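Periplasmic cell division protein (SufI) (Aquifex aeolicus, PDB 6SYY) is a multicopper oxidase that probably couples oxidation of its substrates at one copper to reduction of dioxygen at a three-copper cluster. Local coordinates at residues 63-68 with 115-120; 124-127 with 132-135; 160-163 with 168-171. All blocks are in the same frame, centred on the assembly; numbering follows the deposited sequence.

Contact 1 of 3, residues 63-68 with 115-120. With CU (copper (II) ion), chain E; O (oxygen atom), chain F.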
loop_
_atom_site.group_PDB
_atom_site.type_symbol
_atom_site.label_atom_id
_atom_site.label_comp_id
_atom_site.label_asym_id
_atom_site.label_seq_id
_atom_site.Cartn_x
_atom_site.Cartn_y
_atom_site.Cartn_z
ATOM N N VAL A 63 14.869 16.856 4.571
ATOM C CA VAL A 63 14.177 16.954 3.294
ATOM C C VAL A 63 12.767 17.468 3.544
ATOM O O VAL A 63 12.028 16.893 4.352
ATOM C CB VAL A 63 14.119 15.594 2.575
ATOM C CG1 VAL A 63 13.283 15.699 1.306
ATOM C CG2 VAL A 63 15.515 15.089 2.280
ATOM N N SER A 64 12.390 18.535 2.843
ATOM C CA SER A 64 11.039 19.072 2.925
ATOM C C SER A 64 10.130 18.327 1.958
ATOM O O SER A 64 10.460 18.164 0.778
ATOM C CB SER A 64 11.026 20.572 2.619
ATOM O OG SER A 64 11.735 21.300 3.608
ATOM N N ILE A 65 8.995 17.861 2.465
ATOM C CA ILE A 65 7.959 17.240 1.654
ATOM C C ILE A 65 6.720 18.108 1.799
ATOM O O ILE A 65 6.093 18.132 2.865
ATOM C CB ILE A 65 7.681 15.794 2.079
ATOM C CG1 ILE A 65 8.986 14.997 2.093
ATOM C CG2 ILE A 65 6.668 15.153 1.146
ATOM C CD1 ILE A 65 8.856 13.642 2.710
ATOM N N THR A 66 6.372 18.831 0.741
ATOM C CA THR A 66 5.304 19.820 0.791
ATOM C C THR A 66 4.082 19.297 0.052
ATOM O O THR A 66 4.167 18.955 -1.131
ATOM C CB THR A 66 5.758 21.145 0.186
ATOM O OG1 THR A 66 6.973 21.563 0.815
ATOM C CG2 THR A 66 4.688 22.207 0.394
ATOM N N ALA A 67 2.949 19.239 0.750
ATOM C CA ALA A 67 1.668 18.972 0.113
ATOM C C ALA A 67 1.062 20.295 -0.330
ATOM O O ALA A 67 1.022 21.252 0.446
ATOM C CB ALA A 67 0.721 18.245 1.065
ATOM N N LYS A 68 0.606 20.356 -1.578
ATOM C CA LYS A 68 0.111 21.613 -2.111
ATOM C C LYS A 68 -0.914 21.345 -3.201
ATOM O O LYS A 68 -0.949 20.269 -3.807
ATOM C CB LYS A 68 1.255 22.476 -2.662
ATOM C CG LYS A 68 1.891 21.931 -3.933
ATOM C CD LYS A 68 2.782 22.977 -4.587
ATOM C CE LYS A 68 3.171 22.552 -5.988
ATOM N NZ LYS A 68 4.049 23.545 -6.668
ATOM N N SER A 115 -3.239 17.871 8.086
ATOM C CA SER A 115 -2.709 16.701 7.399
ATOM C C SER A 115 -1.445 16.222 8.100
ATOM O O SER A 115 -0.854 16.926 8.924
ATOM C CB SER A 115 -2.427 16.997 5.922
ATOM O OG SER A 115 -2.085 15.803 5.235
ATOM N N ILE A 116 -1.045 15.000 7.748
ATOM C CA ILE A 116 0.185 14.390 8.235
ATOM C C ILE A 116 0.504 13.255 7.278
ATOM O O ILE A 116 -0.398 12.620 6.735
ATOM C CB ILE A 116 0.036 13.894 9.697
ATOM C CG1 ILE A 116 1.386 13.435 10.256
ATOM C CG2 ILE A 116 -1.003 12.782 9.800
ATOM C CD1 ILE A 116 2.304 14.581 10.637
ATOM N N ILE A 117 1.789 13.016 7.046
ATOM C CA ILE A 117 2.213 11.932 6.167
ATOM C C ILE A 117 2.414 10.682 7.005
ATOM O O ILE A 117 3.108 10.712 8.026
ATOM C CB ILE A 117 3.505 12.291 5.415
ATOM C CG1 ILE A 117 3.373 13.640 4.711
ATOM C CG2 ILE A 117 3.844 11.199 4.410
ATOM C CD1 ILE A 117 4.631 14.061 3.990
ATOM N N HIS A 118 1.809 9.583 6.579
ATOM C CA HIS A 118 2.079 8.277 7.159
ATOM C C HIS A 118 3.046 7.514 6.263
ATOM O O HIS A 118 2.842 7.435 5.046
ATOM C CB HIS A 118 0.790 7.479 7.342
ATOM C CG HIS A 118 1.020 6.073 7.792
ATOM N ND1 HIS A 118 1.839 5.758 8.855
ATOM C CD2 HIS A 118 0.545 4.896 7.321
ATOM C CE1 HIS A 118 1.859 4.448 9.019
ATOM N NE2 HIS A 118 1.078 3.902 8.105
ATOM N N TRP A 119 4.102 6.964 6.863
ATOM C CA TRP A 119 5.051 6.115 6.143
ATOM C C TRP A 119 4.570 4.671 6.275
ATOM O O TRP A 119 5.034 3.895 7.114
ATOM C CB TRP A 119 6.462 6.304 6.686
ATOM C CG TRP A 119 6.800 7.732 6.978
ATOM C CD1 TRP A 119 6.959 8.303 8.207
ATOM C CD2 TRP A 119 7.010 8.775 6.020
ATOM N NE1 TRP A 119 7.258 9.638 8.074
ATOM C CE2 TRP A 119 7.293 9.954 6.743
ATOM C CE3 TRP A 119 6.983 8.830 4.623
ATOM C CZ2 TRP A 119 7.547 11.168 6.116
ATOM C CZ3 TRP A 119 7.239 10.041 4.002
ATOM C CH2 TRP A 119 7.519 11.191 4.747
ATOM N N HIS A 120 3.611 4.319 5.419
ATOM C CA HIS A 120 2.895 3.052 5.528
ATOM C C HIS A 120 3.853 1.880 5.380
ATOM O O HIS A 120 4.547 1.751 4.365
ATOM C CB HIS A 120 1.788 3.001 4.470
ATOM C CG HIS A 120 0.923 1.776 4.529
ATOM N ND1 HIS A 120 -0.443 1.829 4.350
ATOM C CD2 HIS A 120 1.226 0.467 4.707
ATOM C CE1 HIS A 120 -0.945 0.609 4.432
ATOM N NE2 HIS A 120 0.047 -0.236 4.647
HETATM CU CU CU E . -1.705 3.333 4.294
HETATM O O O F . -2.414 3.661 6.583
#
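The indole of W119 meets I65 at the edge of its six-membered ring, near the ring plane, with I65 CD1 3.5 Å from W119 CH2. Over one face of the same indole lies I117 CG2, near the rim of the ring and 3.6 Å off its plane. The ring of H118 carries the backbone N of H120 over its centre, 3.6 Å above the plane, and the bound oxygen approaches it obliquely, 3.3 Å from H118 CD2. Outside the two segments, H456 stacks on the H118 ring and H454 on the H120 ring.

I65 and W119 reach toward each other. The isoleucine CG2, anti to the backbone N, is the branch that meets I117, while the CG1 arm, with chi2 at 170°, carries CD1 to the indole. I117 is likewise extended (chi2 178°), and its CD1 ends 3.7 Å from I65 CG2. This is interior filling of a cupredoxin-like sandwich: strand 63-72 belongs to one sheet, strand 117-120 to the facing one, and Y85, F107 and Y158 surround I117 in the same layer.

Residues 118-120 form one of the His-X-His motifs of multicopper oxidases, and their alternation sends W119 into the core and both histidines toward the metals. H120 ND1 binds copper at 2.0 Å in a site completed by H159, H510 and the oxygen, the last 2.4 Å from the metal; H118 NE2 binds a different copper together with H454. H118 ND1 is hydrogen-bonded to the carbonyl of D129, and H120 NE2 to D479 OD1, second-shell bonds that fix the rotation of both imidazoles.

Contact 2 of 3, residues 124-127 with 132-135; sequences APWK and PYYA
Two short 3-10 turns, at 126-127 and 132-134, face each other within the long loop that joins strand 117-120 to strand 141-143, and their aromatic side chains interlock on W126. The edge of the Y134 ring points at the face of the W126 six-membered ring in a T-shaped pair, centroids 5.2 Å apart and planes at 61°. Y134 CE2 does the touching, 3.6 Å from W126 CZ3. Over the same indole face, also toward the rim, lies K127 CG. Y133 comes instead to the indole edge, its CD2 4.1 Å from W126 CZ3.

W126 CG sits between the backbone N and the carbonyl carbon (chi1 76°), which swings the indole across to the tyrosines. The extended K127 chain crosses the Y134 hydroxyl end at a slant; Y134 is poorly ordered, and the closeness of its OH to the lysine methylenes is uncertain. The tryptophan also packs on I504 and Y505 of strand 503-509, while Y133 OH is hydrogen-bonded to the Y418 carbonyl, which anchors the loop on the C-terminal part of the chain. An alanine in place of W126 is likely to leave the Y134 edge without its aromatic face and open a gap between the two turns.

The contact is thus dispersive and quadrupolar, without a directional polar bond between the turns.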
loop_
_atom_site.group_PDB
_atom_site.type_symbol
_atom_site.label_atom_id
_atom_site.label_comp_id
_atom_site.label_asym_id
_atom_site.label_seq_id
_atom_site.Cartn_x
_atom_site.Cartn_y
_atom_site.Cartn_z
ATOM N N ALA A 124 8.768 2.431 12.867
ATOM C CA ALA A 124 9.255 3.743 13.262
ATOM C C ALA A 124 8.776 4.062 14.669
ATOM O O ALA A 124 7.758 3.520 15.119
ATOM C CB ALA A 124 8.762 4.830 12.296
ATOM N N PRO A 125 9.492 4.922 15.392
ATOM C CA PRO A 125 8.901 5.514 16.596
ATOM C C PRO A 125 7.644 6.271 16.196
ATOM O O PRO A 125 7.607 6.939 15.162
ATOM C CB PRO A 125 9.997 6.449 17.122
ATOM C CG PRO A 125 11.258 5.981 16.464
ATOM C CD PRO A 125 10.847 5.437 15.130
ATOM N N TRP A 126 6.597 6.139 17.010
ATOM C CA TRP A 126 5.273 6.519 16.532
ATOM C C TRP A 126 5.127 8.022 16.339
ATOM O O TRP A 126 4.294 8.452 15.535
ATOM C CB TRP A 126 4.202 5.984 17.477
ATOM C CG TRP A 126 4.052 6.739 18.746
ATOM C CD1 TRP A 126 4.900 6.735 19.811
ATOM C CD2 TRP A 126 2.963 7.595 19.100
ATOM N NE1 TRP A 126 4.409 7.545 20.807
ATOM C CE2 TRP A 126 3.219 8.082 20.393
ATOM C CE3 TRP A 126 1.794 7.997 18.445
ATOM C CZ2 TRP A 126 2.352 8.952 21.045
ATOM C CZ3 TRP A 126 0.935 8.860 19.093
ATOM C CH2 TRP A 126 1.218 9.329 20.380
ATOM N N LYS A 127 5.927 8.830 17.031
ATOM C CA LYS A 127 5.928 10.258 16.742
ATOM C C LYS A 127 6.606 10.571 15.415
ATOM O O LYS A 127 6.525 11.713 14.948
ATOM C CB LYS A 127 6.594 11.015 17.893
ATOM C CG LYS A 127 5.932 10.717 19.227
ATOM C CD LYS A 127 6.673 11.302 20.414
ATOM C CE LYS A 127 5.932 10.980 21.710
ATOM N NZ LYS A 127 6.618 11.522 22.912
ATOM N N PRO A 132 -2.548 10.430 13.480
ATOM C CA PRO A 132 -3.468 11.575 13.361
ATOM C C PRO A 132 -3.355 12.588 14.490
ATOM O O PRO A 132 -3.657 13.767 14.268
ATOM C CB PRO A 132 -4.850 10.908 13.344
ATOM C CG PRO A 132 -4.607 9.538 12.868
ATOM C CD PRO A 132 -3.252 9.141 13.355
ATOM N N TYR A 133 -2.934 12.171 15.691
ATOM C CA TYR A 133 -2.779 13.119 16.793
ATOM C C TYR A 133 -1.807 14.237 16.444
ATOM O O TYR A 133 -1.931 15.349 16.966
ATOM C CB TYR A 133 -2.292 12.409 18.061
ATOM C CG TYR A 133 -3.267 11.428 18.670
ATOM C CD1 TYR A 133 -4.618 11.467 18.352
ATOM C CD2 TYR A 133 -2.834 10.464 19.570
ATOM C CE1 TYR A 133 -5.509 10.569 18.906
ATOM C CE2 TYR A 133 -3.717 9.563 20.132
ATOM C CZ TYR A 133 -5.054 9.619 19.797
ATOM O OH TYR A 133 -5.939 8.720 20.351
ATOM N N TYR A 134 -0.839 13.962 15.570
ATOM C CA TYR A 134 0.228 14.894 15.240
ATOM C C TYR A 134 -0.050 15.700 13.981
ATOM O O TYR A 134 0.827 16.447 13.535
ATOM C CB TYR A 134 1.549 14.140 15.092
ATOM C CG TYR A 134 2.072 13.655 16.413
ATOM C CD1 TYR A 134 2.623 14.547 17.324
ATOM C CD2 TYR A 134 2.003 12.317 16.763
ATOM C CE1 TYR A 134 3.099 14.122 18.546
ATOM C CE2 TYR A 134 2.476 11.877 17.988
ATOM C CZ TYR A 134 3.024 12.786 18.876
ATOM O OH TYR A 134 3.497 12.367 20.099
ATOM N N ALA A 135 -1.234 15.557 13.392
ATOM C CA ALA A 135 -1.567 16.314 12.196
ATOM C C ALA A 135 -1.413 17.805 12.458
ATOM O O ALA A 135 -1.726 18.300 13.544
ATOM C CB ALA A 135 -2.992 15.995 11.745
#

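Contact 3 of 3, residues 160-163 with 168-171; sequences PHPH and YQVY. With CU (copper (II) ion), chain C.
Q169 turns its CG anti to the carbonyl carbon (chi1 -67°) and runs on extended through chi2 at -160°, which carries the amide across to two prolines. The amide oxygen ends between them, with Q169 OE1 3.4 Å from P160 CB and also 3.4 Å from P162 CG. Nearer the helix backbone, Q169 CB lies 3.5 Å from P160 CG. V170 keeps CG2 anti to its own carbonyl carbon, and this methyl rests against the P160 ring, 3.7 Å from P160 CD. P160 is therefore held by two successive helix residues; of these two segments, P162 is met by the glutamine amide.

H161 is the second histidine of the H159-P160-H161 motif, one of the His-X-His motifs of the multicopper oxidases, at the end of strand 154-160, and helix 166-172 folds back over it. The flanking prolines P160 and P162 face the helix while H161 points away, its NE2 binding copper at 2.0 Å. H456 and H508 complete the protein ligands of that metal, and the bound oxygen touches H161.

Only proline carbons meet the amide oxygen within the contact; Q169 OE1 takes its polar partner outside it, in a hydrogen bond to S115 OG that fixes which way the buried amide is turned. The H161 imidazole meets that of H118 edge-to-face, each ring binding a different copper.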
loop_
_atom_site.group_PDB
_atom_site.type_symbol
_atom_site.label_atom_id
_atom_site.label_comp_id
_atom_site.label_asym_id
_atom_site.label_seq_id
_atom_site.Cartn_x
_atom_site.Cartn_y
_atom_site.Cartn_z
ATOM N N PRO A 160 -1.288 10.587 3.206
ATOM C CA PRO A 160 -1.707 11.326 4.401
ATOM C C PRO A 160 -2.545 10.468 5.333
ATOM O O PRO A 160 -3.177 9.486 4.935
ATOM C CB PRO A 160 -2.524 12.490 3.834
ATOM C CG PRO A 160 -3.011 11.988 2.532
ATOM C CD PRO A 160 -1.943 11.098 1.993
ATOM N N HIS A 161 -2.536 10.857 6.600
ATOM C CA HIS A 161 -3.325 10.153 7.600
ATOM C C HIS A 161 -4.120 11.094 8.504
ATOM O O HIS A 161 -4.187 10.843 9.714
ATOM C CB HIS A 161 -2.402 9.285 8.459
ATOM C CG HIS A 161 -2.932 7.914 8.733
ATOM N ND1 HIS A 161 -4.055 7.688 9.500
ATOM C CD2 HIS A 161 -2.481 6.695 8.356
ATOM C CE1 HIS A 161 -4.277 6.388 9.574
ATOM N NE2 HIS A 161 -3.337 5.763 8.888
ATOM N N PRO A 162 -4.743 12.165 7.998
ATOM C CA PRO A 162 -5.527 13.017 8.895
ATOM C C PRO A 162 -6.842 12.360 9.289
ATOM O O PRO A 162 -7.429 11.569 8.542
ATOM C CB PRO A 162 -5.764 14.282 8.065
ATOM C CG PRO A 162 -5.806 13.791 6.676
ATOM C CD PRO A 162 -4.816 12.659 6.607
ATOM N N HIS A 163 -7.288 12.696 10.494
ATOM C CA HIS A 163 -8.567 12.238 11.016
ATOM C C HIS A 163 -9.705 12.616 10.072
ATOM O O HIS A 163 -9.938 13.800 9.809
ATOM C CB HIS A 163 -8.777 12.852 12.403
ATOM C CG HIS A 163 -10.149 12.656 12.967
ATOM N ND1 HIS A 163 -10.861 11.486 12.818
ATOM C CD2 HIS A 163 -10.933 13.482 13.702
ATOM C CE1 HIS A 163 -12.030 11.603 13.423
ATOM N NE2 HIS A 163 -12.097 12.804 13.970
ATOM N N TYR A 168 -10.190 11.697 1.336
ATOM C CA TYR A 168 -10.210 12.870 0.469
ATOM C C TYR A 168 -8.819 13.176 -0.074
ATOM O O TYR A 168 -8.637 13.362 -1.283
ATOM C CB TYR A 168 -10.770 14.077 1.226
ATOM C CG TYR A 168 -10.763 15.352 0.408
ATOM C CD1 TYR A 168 -9.642 16.176 0.372
ATOM C CD2 TYR A 168 -11.874 15.728 -0.329
ATOM C CE1 TYR A 168 -9.627 17.334 -0.379
ATOM C CE2 TYR A 168 -11.870 16.889 -1.079
ATOM C CZ TYR A 168 -10.742 17.687 -1.103
ATOM O OH TYR A 168 -10.729 18.847 -1.849
ATOM N N GLN A 169 -7.822 13.244 0.808
ATOM C CA GLN A 169 -6.514 13.728 0.384
ATOM C C GLN A 169 -5.791 12.705 -0.483
ATOM O O GLN A 169 -5.109 13.074 -1.447
ATOM C CB GLN A 169 -5.676 14.112 1.601
ATOM C CG GLN A 169 -6.223 15.313 2.352
ATOM C CD GLN A 169 -5.183 15.968 3.231
ATOM O OE1 GLN A 169 -4.475 15.297 3.983
ATOM N NE2 GLN A 169 -5.072 17.287 3.129
ATOM N N VAL A 170 -5.923 11.417 -0.164
ATOM C CA VAL A 170 -5.336 10.388 -1.018
ATOM C C VAL A 170 -5.972 10.436 -2.399
ATOM O O VAL A 170 -5.280 10.466 -3.423
ATOM C CB VAL A 170 -5.488 9.001 -0.373
ATOM C CG1 VAL A 170 -5.060 7.909 -1.350
ATOM C CG2 VAL A 170 -4.673 8.925 0.906
ATOM N N TYR A 171 -7.306 10.477 -2.442
ATOM C CA TYR A 171 -8.012 10.495 -3.717
ATOM C C TYR A 171 -7.652 11.718 -4.549
ATOM O O TYR A 171 -7.597 11.633 -5.780
ATOM C CB TYR A 171 -9.518 10.441 -3.477
ATOM C CG TYR A 171 -10.335 10.462 -4.747
ATOM C CD1 TYR A 171 -10.423 9.336 -5.552
ATOM C CD2 TYR A 171 -11.021 11.606 -5.140
ATOM C CE1 TYR A 171 -11.165 9.346 -6.716
ATOM C CE2 TYR A 171 -11.777 11.623 -6.302
ATOM C CZ TYR A 171 -11.845 10.487 -7.086
ATOM O OH TYR A 171 -12.589 10.482 -8.246
HETATM CU CU CU C . -2.705 3.860 8.654
#

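How the contacts relate
From the N terminus, contact 1 closes first, joining strand 63-72 to strand 117-120 over 46 intervening residues and so bringing the two sheets of the first cupredoxin-like domain together. Contact 2 closes a four-residue gap in the loop that follows, and contact 3 another between the end of strand 154-160 and helix 166-172. The three run in series, neither nesting nor crossing, yet they meet in space. I116 CB packs on A135 CA at 3.8 Å. I116 O accepts a probable hydrogen bond from H161 N at 2.8 Å. P132 CG rests on the backbone of H161. Segment 115-120 touches both later contacts, and contacts 1 and 3 each bring histidines to the copper cluster.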